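Side-chain contacts in protein argonaute (Marinitoga piezophila, PDB 5I4A), which cleaves single-stranded DNA targets complementary to a short 5'-hydroxylated guide RNA and may help defend the cell against invading mobile genetic elements: residues Leu389-Pro394 / Thr632-Lys637; Arg607-Thr612 / Leu619-His624; Lys30-Asn35 / Phe68-Glu73. All blocks are in the same frame, centred on the assembly; numbering follows the deposited sequence.

Contact 1: residues Leu389-Pro394 / Thr632-Lys637; sequences LVRNFP and TDYEWK. With nucleotides of chain B.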
# COMPACT_ATOMS: atom_id res chain seq x y z
N LEU A 389 11.15 -8.26 20.69
CA LEU A 389 10.59 -7.52 21.81
C LEU A 389 9.11 -7.84 22.00
O LEU A 389 8.67 -8.14 23.11
CB LEU A 389 10.80 -6.02 21.59
CG LEU A 389 10.18 -5.08 22.63
CD1 LEU A 389 10.73 -5.37 24.02
CD2 LEU A 389 10.42 -3.63 22.24
N VAL A 390 8.34 -7.81 20.91
CA VAL A 390 6.93 -8.17 20.98
C VAL A 390 6.78 -9.65 21.33
O VAL A 390 5.93 -10.03 22.15
CB VAL A 390 6.23 -7.84 19.65
CG1 VAL A 390 4.74 -8.11 19.74
CG2 VAL A 390 6.50 -6.40 19.26
N ARG A 391 7.60 -10.50 20.72
CA ARG A 391 7.46 -11.94 20.86
C ARG A 391 7.75 -12.40 22.29
O ARG A 391 7.07 -13.30 22.80
CB ARG A 391 8.40 -12.63 19.86
CG ARG A 391 8.49 -14.14 19.90
CD ARG A 391 9.17 -14.60 18.61
NE ARG A 391 9.81 -15.90 18.71
CZ ARG A 391 10.36 -16.53 17.67
NH1 ARG A 391 10.34 -15.97 16.46
NH2 ARG A 391 10.93 -17.71 17.84
N ASN A 392 8.74 -11.80 22.94
CA ASN A 392 9.19 -12.24 24.25
C ASN A 392 8.55 -11.48 25.40
O ASN A 392 8.70 -11.88 26.56
CB ASN A 392 10.71 -12.13 24.35
CG ASN A 392 11.42 -12.85 23.23
OD1 ASN A 392 10.97 -13.90 22.78
ND2 ASN A 392 12.52 -12.28 22.76
N PHE A 393 7.84 -10.39 25.11
CA PHE A 393 7.28 -9.57 26.17
C PHE A 393 6.13 -10.30 26.86
O PHE A 393 5.41 -11.09 26.23
CB PHE A 393 6.78 -8.25 25.60
CG PHE A 393 7.02 -7.09 26.51
CD1 PHE A 393 8.31 -6.61 26.71
CD2 PHE A 393 5.97 -6.48 27.17
CE1 PHE A 393 8.54 -5.55 27.55
CE2 PHE A 393 6.20 -5.43 28.01
CZ PHE A 393 7.48 -4.95 28.20
N PRO A 394 5.94 -10.07 28.16
CA PRO A 394 4.81 -10.70 28.87
C PRO A 394 3.49 -10.34 28.21
O PRO A 394 3.23 -9.17 27.90
CB PRO A 394 4.92 -10.13 30.29
CG PRO A 394 6.35 -9.74 30.43
CD PRO A 394 6.79 -9.29 29.07
N THR A 632 3.93 -8.62 9.03
CA THR A 632 4.91 -9.05 10.02
C THR A 632 4.33 -10.15 10.90
O THR A 632 3.11 -10.36 10.95
CB THR A 632 5.38 -7.88 10.91
OG1 THR A 632 4.25 -7.31 11.58
CG2 THR A 632 6.08 -6.80 10.08
N ASP A 633 5.22 -10.83 11.62
CA ASP A 633 4.83 -11.89 12.53
C ASP A 633 4.35 -11.35 13.87
O ASP A 633 3.41 -11.88 14.46
CB ASP A 633 6.00 -12.85 12.74
CG ASP A 633 6.30 -13.68 11.51
OD1 ASP A 633 5.35 -14.23 10.90
OD2 ASP A 633 7.48 -13.78 11.15
N TYR A 634 5.01 -10.30 14.38
CA TYR A 634 4.67 -9.73 15.68
C TYR A 634 4.62 -8.21 15.70
O TYR A 634 3.92 -7.66 16.56
CB TYR A 634 5.67 -10.19 16.74
CG TYR A 634 5.69 -11.68 16.99
CD1 TYR A 634 4.85 -12.25 17.94
CD2 TYR A 634 6.55 -12.51 16.29
CE1 TYR A 634 4.86 -13.61 18.17
CE2 TYR A 634 6.57 -13.87 16.52
CZ TYR A 634 5.73 -14.41 17.46
OH TYR A 634 5.75 -15.77 17.69
N GLU A 635 5.33 -7.52 14.80
CA GLU A 635 5.43 -6.07 14.88
C GLU A 635 4.07 -5.39 14.81
O GLU A 635 3.88 -4.33 15.43
CB GLU A 635 6.34 -5.56 13.76
CG GLU A 635 6.55 -4.06 13.73
CD GLU A 635 7.31 -3.61 12.50
OE1 GLU A 635 7.01 -2.52 11.98
OE2 GLU A 635 8.19 -4.37 12.04
N TRP A 636 3.12 -5.98 14.09
CA TRP A 636 1.81 -5.35 13.94
C TRP A 636 1.08 -5.20 15.26
O TRP A 636 0.17 -4.36 15.36
CB TRP A 636 0.94 -6.16 12.96
CG TRP A 636 0.61 -7.55 13.42
CD1 TRP A 636 1.24 -8.71 13.06
CD2 TRP A 636 -0.44 -7.93 14.33
NE1 TRP A 636 0.65 -9.78 13.68
CE2 TRP A 636 -0.38 -9.33 14.46
CE3 TRP A 636 -1.42 -7.22 15.03
CZ2 TRP A 636 -1.27 -10.04 15.27
CZ3 TRP A 636 -2.29 -7.93 15.84
CH2 TRP A 636 -2.21 -9.32 15.95
N LYS A 637 1.45 -5.98 16.28
CA LYS A 637 0.83 -5.84 17.59
C LYS A 637 1.11 -4.49 18.22
O LYS A 637 0.40 -4.08 19.15
CB LYS A 637 1.30 -6.96 18.52
CG LYS A 637 0.54 -8.27 18.40
CD LYS A 637 0.87 -9.18 19.58
CE LYS A 637 -0.18 -10.28 19.76
NZ LYS A 637 -0.01 -11.39 18.79
O5' U B 1 5.85 2.03 16.98
C5' U B 1 6.08 2.06 18.39
C4' U B 1 7.46 2.57 18.72
O4' U B 1 8.44 1.57 18.34
C3' U B 1 7.87 3.87 18.04
O3' U B 1 8.63 4.67 18.93
C2' U B 1 8.76 3.39 16.89
O2' U B 1 9.73 4.33 16.48
C1' U B 1 9.40 2.14 17.47
N1 U B 1 9.71 1.13 16.44
C2 U B 1 11.01 0.66 16.31
O2 U B 1 11.93 1.04 17.02
N3 U B 1 11.18 -0.27 15.31
C4 U B 1 10.22 -0.75 14.45
O4 U B 1 10.52 -1.59 13.60
C5 U B 1 8.91 -0.22 14.65
C6 U B 1 8.71 0.69 15.61

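Contact 2: residues Arg607-Thr612 / Leu619-His624; sequences RVAHST and LPYPLH. With nucleotides of chain B.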
# COMPACT_ATOMS: atom_id res chain seq x y z
N ARG A 607 -11.64 6.42 8.46
CA ARG A 607 -11.59 7.33 9.59
C ARG A 607 -12.21 6.78 10.87
O ARG A 607 -12.24 7.49 11.87
CB ARG A 607 -12.28 8.66 9.25
CG ARG A 607 -11.72 9.37 8.03
CD ARG A 607 -10.36 9.99 8.32
NE ARG A 607 -9.99 10.94 7.28
CZ ARG A 607 -10.34 12.23 7.29
NH1 ARG A 607 -11.06 12.71 8.29
NH2 ARG A 607 -9.97 13.02 6.29
N VAL A 608 -12.72 5.54 10.86
CA VAL A 608 -13.34 4.99 12.06
C VAL A 608 -12.33 4.73 13.16
O VAL A 608 -12.72 4.40 14.29
CB VAL A 608 -14.11 3.69 11.75
CG1 VAL A 608 -15.23 3.96 10.78
CG2 VAL A 608 -13.17 2.63 11.21
N ALA A 609 -11.04 4.87 12.87
CA ALA A 609 -10.00 4.81 13.88
C ALA A 609 -8.85 5.69 13.43
O ALA A 609 -8.68 5.98 12.24
CB ALA A 609 -9.51 3.37 14.12
N HIS A 610 -8.06 6.13 14.41
CA HIS A 610 -6.84 6.89 14.17
C HIS A 610 -5.71 6.26 14.98
O HIS A 610 -5.91 5.84 16.11
CB HIS A 610 -6.99 8.37 14.58
CG HIS A 610 -7.63 9.23 13.53
ND1 HIS A 610 -6.91 10.09 12.73
CD2 HIS A 610 -8.92 9.36 13.14
CE1 HIS A 610 -7.73 10.72 11.91
NE2 HIS A 610 -8.95 10.29 12.13
N SER A 611 -4.52 6.19 14.37
CA SER A 611 -3.33 5.85 15.14
C SER A 611 -2.95 7.00 16.07
O SER A 611 -2.68 6.79 17.25
CB SER A 611 -2.18 5.52 14.19
OG SER A 611 -0.93 5.66 14.85
N THR A 612 -3.00 8.22 15.55
CA THR A 612 -2.86 9.44 16.31
C THR A 612 -3.86 10.43 15.70
O THR A 612 -4.26 10.24 14.61
CB THR A 612 -1.48 10.09 16.37
OG1 THR A 612 -1.24 10.78 15.16
CG2 THR A 612 -0.39 9.08 16.65
N LEU A 619 -6.44 3.67 3.74
CA LEU A 619 -7.29 2.56 3.36
C LEU A 619 -8.38 2.35 4.40
O LEU A 619 -8.24 2.77 5.56
CB LEU A 619 -6.45 1.28 3.22
CG LEU A 619 -5.36 1.36 2.14
CD1 LEU A 619 -4.44 0.16 2.21
CD2 LEU A 619 -6.00 1.49 0.77
N PRO A 620 -9.49 1.70 4.03
CA PRO A 620 -10.50 1.36 5.04
C PRO A 620 -9.87 0.53 6.15
O PRO A 620 -9.02 -0.33 5.90
CB PRO A 620 -11.54 0.56 4.24
CG PRO A 620 -10.84 0.13 2.99
CD PRO A 620 -9.86 1.22 2.69
N TYR A 621 -10.29 0.82 7.38
CA TYR A 621 -9.64 0.23 8.55
C TYR A 621 -9.52 -1.29 8.50
O TYR A 621 -8.43 -1.80 8.79
CB TYR A 621 -10.39 0.69 9.81
CG TYR A 621 -9.66 0.46 11.11
CD1 TYR A 621 -8.30 0.72 11.23
CD2 TYR A 621 -10.33 0.00 12.24
CE1 TYR A 621 -7.63 0.52 12.42
CE2 TYR A 621 -9.68 -0.21 13.43
CZ TYR A 621 -8.33 0.05 13.52
OH TYR A 621 -7.68 -0.16 14.72
N PRO A 622 -10.55 -2.06 8.12
CA PRO A 622 -10.34 -3.52 8.01
C PRO A 622 -9.24 -3.89 7.04
O PRO A 622 -8.47 -4.82 7.31
CB PRO A 622 -11.71 -4.03 7.55
CG PRO A 622 -12.43 -2.84 7.02
CD PRO A 622 -11.95 -1.70 7.84
N LEU A 623 -9.13 -3.20 5.90
CA LEU A 623 -8.04 -3.47 4.97
C LEU A 623 -6.71 -3.00 5.52
O LEU A 623 -5.68 -3.66 5.33
CB LEU A 623 -8.32 -2.80 3.62
CG LEU A 623 -9.12 -3.59 2.59
CD1 LEU A 623 -9.00 -2.90 1.25
CD2 LEU A 623 -8.62 -5.02 2.51
N HIS A 624 -6.70 -1.85 6.19
CA HIS A 624 -5.48 -1.38 6.84
C HIS A 624 -4.95 -2.41 7.82
O HIS A 624 -3.75 -2.69 7.86
CB HIS A 624 -5.75 -0.05 7.55
CG HIS A 624 -4.58 0.46 8.33
ND1 HIS A 624 -3.59 1.24 7.77
CD2 HIS A 624 -4.23 0.29 9.63
CE1 HIS A 624 -2.69 1.54 8.69
NE2 HIS A 624 -3.06 0.97 9.83
P U B 3 3.30 4.62 17.03
OP1 U B 3 2.52 3.36 17.09
OP2 U B 3 4.64 4.62 16.41
O5' U B 3 2.41 5.69 16.27
C5' U B 3 2.64 5.98 14.90
C4' U B 3 1.89 7.21 14.46
O4' U B 3 2.55 8.40 14.99
C3' U B 3 1.85 7.43 12.96
O3' U B 3 0.80 6.70 12.35
C2' U B 3 1.67 8.94 12.85
O2' U B 3 0.32 9.30 13.06
C1' U B 3 2.50 9.43 14.03
N1 U B 3 3.89 9.75 13.63
C2 U B 3 4.12 10.84 12.82
O2 U B 3 3.23 11.58 12.42
N3 U B 3 5.43 11.05 12.49
C4 U B 3 6.52 10.30 12.88
O4 U B 3 7.64 10.62 12.50
C5 U B 3 6.20 9.18 13.72
C6 U B 3 4.93 8.95 14.06

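Contact 3: residues Lys30-Asn35 / Phe68-Glu73; sequences KLFARN and FQYKVE. With nucleotides of chain B.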
# COMPACT_ATOMS: atom_id res chain seq x y z
N LYS A 30 11.43 -22.03 -30.59
CA LYS A 30 11.69 -21.16 -29.45
C LYS A 30 12.74 -20.10 -29.79
O LYS A 30 12.60 -18.93 -29.41
CB LYS A 30 12.14 -21.99 -28.24
CG LYS A 30 12.33 -21.17 -26.97
CD LYS A 30 12.43 -22.07 -25.75
CE LYS A 30 11.17 -22.90 -25.56
NZ LYS A 30 9.95 -22.04 -25.43
N LEU A 31 13.79 -20.49 -30.52
CA LEU A 31 14.81 -19.54 -30.92
C LEU A 31 14.29 -18.55 -31.96
O LEU A 31 14.59 -17.36 -31.90
CB LEU A 31 16.04 -20.28 -31.45
CG LEU A 31 17.18 -19.43 -32.02
CD1 LEU A 31 17.65 -18.40 -31.00
CD2 LEU A 31 18.33 -20.32 -32.46
N PHE A 32 13.51 -19.05 -32.93
CA PHE A 32 12.89 -18.16 -33.92
C PHE A 32 12.02 -17.12 -33.23
O PHE A 32 12.09 -15.93 -33.54
CB PHE A 32 12.09 -19.00 -34.92
CG PHE A 32 11.56 -18.22 -36.09
CD1 PHE A 32 12.36 -17.30 -36.76
CD2 PHE A 32 10.28 -18.44 -36.56
CE1 PHE A 32 11.88 -16.59 -37.84
CE2 PHE A 32 9.79 -17.74 -37.65
CZ PHE A 32 10.59 -16.81 -38.29
N ALA A 33 11.20 -17.56 -32.27
CA ALA A 33 10.34 -16.63 -31.55
C ALA A 33 11.15 -15.63 -30.74
O ALA A 33 10.79 -14.45 -30.64
CB ALA A 33 9.38 -17.41 -30.64
N ARG A 34 12.26 -16.08 -30.14
CA ARG A 34 13.07 -15.18 -29.32
C ARG A 34 13.71 -14.09 -30.16
O ARG A 34 13.72 -12.91 -29.77
CB ARG A 34 14.14 -15.97 -28.57
CG ARG A 34 15.13 -15.10 -27.81
CD ARG A 34 14.86 -15.13 -26.32
NE ARG A 34 16.00 -15.65 -25.57
CZ ARG A 34 16.72 -14.95 -24.70
NH1 ARG A 34 16.40 -13.69 -24.44
NH2 ARG A 34 17.74 -15.51 -24.07
N ASN A 35 14.26 -14.45 -31.33
CA ASN A 35 14.87 -13.44 -32.19
C ASN A 35 13.82 -12.47 -32.73
O ASN A 35 14.07 -11.27 -32.85
CB ASN A 35 15.61 -14.11 -33.34
CG ASN A 35 16.71 -15.04 -32.86
OD1 ASN A 35 17.07 -15.04 -31.68
ND2 ASN A 35 17.25 -15.85 -33.77
N PHE A 68 8.18 -11.98 -44.12
CA PHE A 68 7.03 -12.51 -44.84
C PHE A 68 7.34 -13.84 -45.51
O PHE A 68 6.42 -14.58 -45.84
CB PHE A 68 6.51 -11.49 -45.87
CG PHE A 68 7.58 -10.95 -46.80
CD1 PHE A 68 8.11 -11.74 -47.81
CD2 PHE A 68 8.00 -9.64 -46.70
CE1 PHE A 68 9.07 -11.24 -48.67
CE2 PHE A 68 8.97 -9.13 -47.55
CZ PHE A 68 9.50 -9.93 -48.54
N GLN A 69 8.63 -14.16 -45.72
CA GLN A 69 9.00 -15.44 -46.30
C GLN A 69 8.66 -16.61 -45.38
O GLN A 69 8.61 -17.75 -45.84
CB GLN A 69 10.49 -15.47 -46.64
CG GLN A 69 11.38 -15.73 -45.44
CD GLN A 69 12.86 -15.64 -45.78
OE1 GLN A 69 13.44 -16.56 -46.34
NE2 GLN A 69 13.47 -14.51 -45.43
N TYR A 70 8.45 -16.35 -44.09
CA TYR A 70 8.04 -17.38 -43.15
C TYR A 70 6.57 -17.30 -42.79
O TYR A 70 6.09 -18.14 -42.02
CB TYR A 70 8.88 -17.28 -41.87
CG TYR A 70 10.37 -17.40 -42.11
CD1 TYR A 70 10.92 -18.55 -42.65
CD2 TYR A 70 11.23 -16.36 -41.77
CE1 TYR A 70 12.28 -18.66 -42.87
CE2 TYR A 70 12.59 -16.46 -41.99
CZ TYR A 70 13.11 -17.61 -42.53
OH TYR A 70 14.46 -17.71 -42.75
N LYS A 71 5.84 -16.32 -43.32
CA LYS A 71 4.44 -16.14 -42.95
C LYS A 71 3.60 -17.34 -43.38
O LYS A 71 3.75 -17.86 -44.49
CB LYS A 71 3.87 -14.86 -43.56
CG LYS A 71 2.42 -14.63 -43.18
CD LYS A 71 1.94 -13.23 -43.51
CE LYS A 71 0.77 -12.84 -42.62
NZ LYS A 71 -0.34 -13.83 -42.67
N VAL A 72 2.70 -17.75 -42.50
CA VAL A 72 1.83 -18.90 -42.71
C VAL A 72 0.42 -18.40 -42.99
O VAL A 72 0.01 -17.34 -42.50
CB VAL A 72 1.89 -19.85 -41.48
CG1 VAL A 72 0.64 -20.70 -41.35
CG2 VAL A 72 3.13 -20.74 -41.57
N GLU A 73 -0.31 -19.17 -43.81
CA GLU A 73 -1.68 -18.81 -44.18
C GLU A 73 -2.57 -18.55 -42.97
O GLU A 73 -3.45 -17.68 -43.01
CB GLU A 73 -2.28 -19.93 -45.04
CG GLU A 73 -3.79 -19.87 -45.22
CD GLU A 73 -4.46 -21.20 -44.93
OE1 GLU A 73 -5.16 -21.32 -43.90
OE2 GLU A 73 -4.28 -22.15 -45.73
P U B 21 20.81 -12.39 -23.02
OP1 U B 21 22.22 -12.40 -23.48
OP2 U B 21 19.75 -12.60 -24.04
O5' U B 21 20.53 -13.48 -21.87
C5' U B 21 21.59 -14.01 -21.07
C4' U B 21 22.39 -12.90 -20.42
O4' U B 21 21.72 -12.45 -19.22
C3' U B 21 23.85 -13.17 -20.04
O3' U B 21 24.75 -12.33 -20.76
C2' U B 21 23.94 -12.80 -18.55
O2' U B 21 25.09 -12.05 -18.22
C1' U B 21 22.68 -11.97 -18.31
N1 U B 21 22.18 -12.10 -16.93
C2 U B 21 22.66 -11.17 -16.02
O2 U B 21 23.40 -10.26 -16.30
N3 U B 21 22.25 -11.29 -14.73
C4 U B 21 21.41 -12.25 -14.25
O4 U B 21 21.11 -12.24 -13.06
C5 U B 21 20.95 -13.20 -15.22
C6 U B 21 21.35 -13.10 -16.50

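Contact 1: residues Leu389-Pro394 / Thr632-Lys637
V390 and R391, on the helix 387-392 of the Mid domain, pack against Y634 in the C-terminal tail of the PIWI domain, making a surface contact between the two domains of one lobe. No hydrogen bond links the two segments; hydrocarbon against ring does the work. R391 CB stands 3.8 Å from the centroid of the Y634 ring and only 1° off its normal, a CH-pi contact over the centre of one face. With CG anti to the backbone N (chi1 176°) and the chain extended as far as NE, the methylenes run across the ring toward its phenolic end. R391 CD comes to 3.4 Å from Y634 CE2, and the guanidinium ends obliquely beside the hydroxyl, its plane turned 37° from the ring. Arginine suits this place because its greasy stem can cover an aromatic face while its charged head stays near water. The preceding residue, V390, points its CG1 at the tail, 3.3 Å from Y634 O and 3.8 Å from both Y634 CB and K637 CB; a compact branched residue can pack this close to the backbone. The backbone N of Y634 adds a weak hydrogen bond to D387, whereas L389 and F393 face the Mid strands 374-379 and 398-403. E635 OE2 lies 3.9 Å from O4 of guide nucleotide U1 of chain B, beyond hydrogen-bonding distance. Such a seam, with the C-terminal tail of PIWI laid against Mid close to the guide's first nucleotide, is characteristic of the Argonaute Mid-PIWI lobe.

Contact 2: residues Arg607-Thr612 / Leu619-His624
Y621, in the first turn of helix 621-631, meets V608 and A609 of the preceding loop along its whole length. Its CB touches V608 CG2 at 3.7 Å. CG lies anti to the backbone N (chi1 -166°), carrying the ring out to the loop. The V608 methyl still reaches the near rim obliquely, 4.0 Å from Y621 CD2. Farther out, A609 CB sits over the centre of one ring face, 3.6 Å from the centroid and 14° off the normal, a CH-pi contact. The same methyl is 3.6 Å from Y621 CZ and 4.0 Å from Y621 OH at the tip. Alanine fits because a single methyl can lie this close over the ring. The Y617 ring meets Y621, nearly parallel to it, and V608 leans on L434. A serine here would take away the ring but keep CB, and would probably open a gap beneath the A609 methyl while V608 CG2 lost its contact with the ring rim. Beyond the buried patch the loop reaches the guide: T612 OG1 shares a 3.0 Å hydrogen bond with O2' of U3 of chain B, either group a possible donor. S611 OG lies 3.2 Å from O3' of the same nucleotide. CH-pi and apolar packing hold the base of the loop to the helix, while the T612 hydroxyl meets a ribose 2'-hydroxyl, consistent with the use of RNA guides.

Contact 3: residues Lys30-Asn35 / Phe68-Glu73
F32 carries CG anti to its backbone N (chi1 -172°), which sends the ring outward from the helix 29-40, while in Y70 CG stands anti to the carbonyl carbon (chi1 -57°) and the ring swings across to meet it. F32 CA and Y70 CA, the closest pair of CA atoms across the two segments, are 10.5 Å apart, and the gap is bridged by these two side chains. They form a T-shaped pair: the edge of F32 is directed at the face of Y70, with centroids 5.2 Å apart and planes at 76°. The leading atom is F32 CZ, 3.6 Å from Y70 CD2 and 4.0 Å from Y70 CB, which places it near the root of the tyrosine ring. On the opposite side of that ring Q69 CG packs 3.6 Å above the plane, so Y70 is held between a phenyl edge and a methylene. Phenylalanine suits the buried partner; tyrosine suits the partly exposed one, whose hydroxyl points beyond the contact. R34, on another side of the helix, approaches the guide obliquely and at long range, NH2 lying 3.5 Å from OP2 of U21 of chain B. Within the N-terminal domain, F32 lies between its helix and the antiparallel sheet, on F22 of strand 16-22 and V51 of strand 51-56, and meets Y70 just before strand 71-72.

Contacts 1 and 2 both belong to the PIWI lobe and flank one helix, 621-631: contact 2 packs its first turn, while contact 1 uses the tail that follows it. Contact 3 lies in the N-terminal domain, with its centre more than 50 Å from either. Contact 2 is the buried one: a tyrosine ring is packed there by the methyls of a valine and an alanine. At the surface, contact 1 lays the stem of an arginine over the same kind of ring and keeps the charge outside. Contact 3, partly buried, pairs two rings instead. None has a hydrogen bond across it, yet the guide runs close: U1 near contact 1 unbonded, U3 bonded beside contact 2, U21 at longer range beside contact 3.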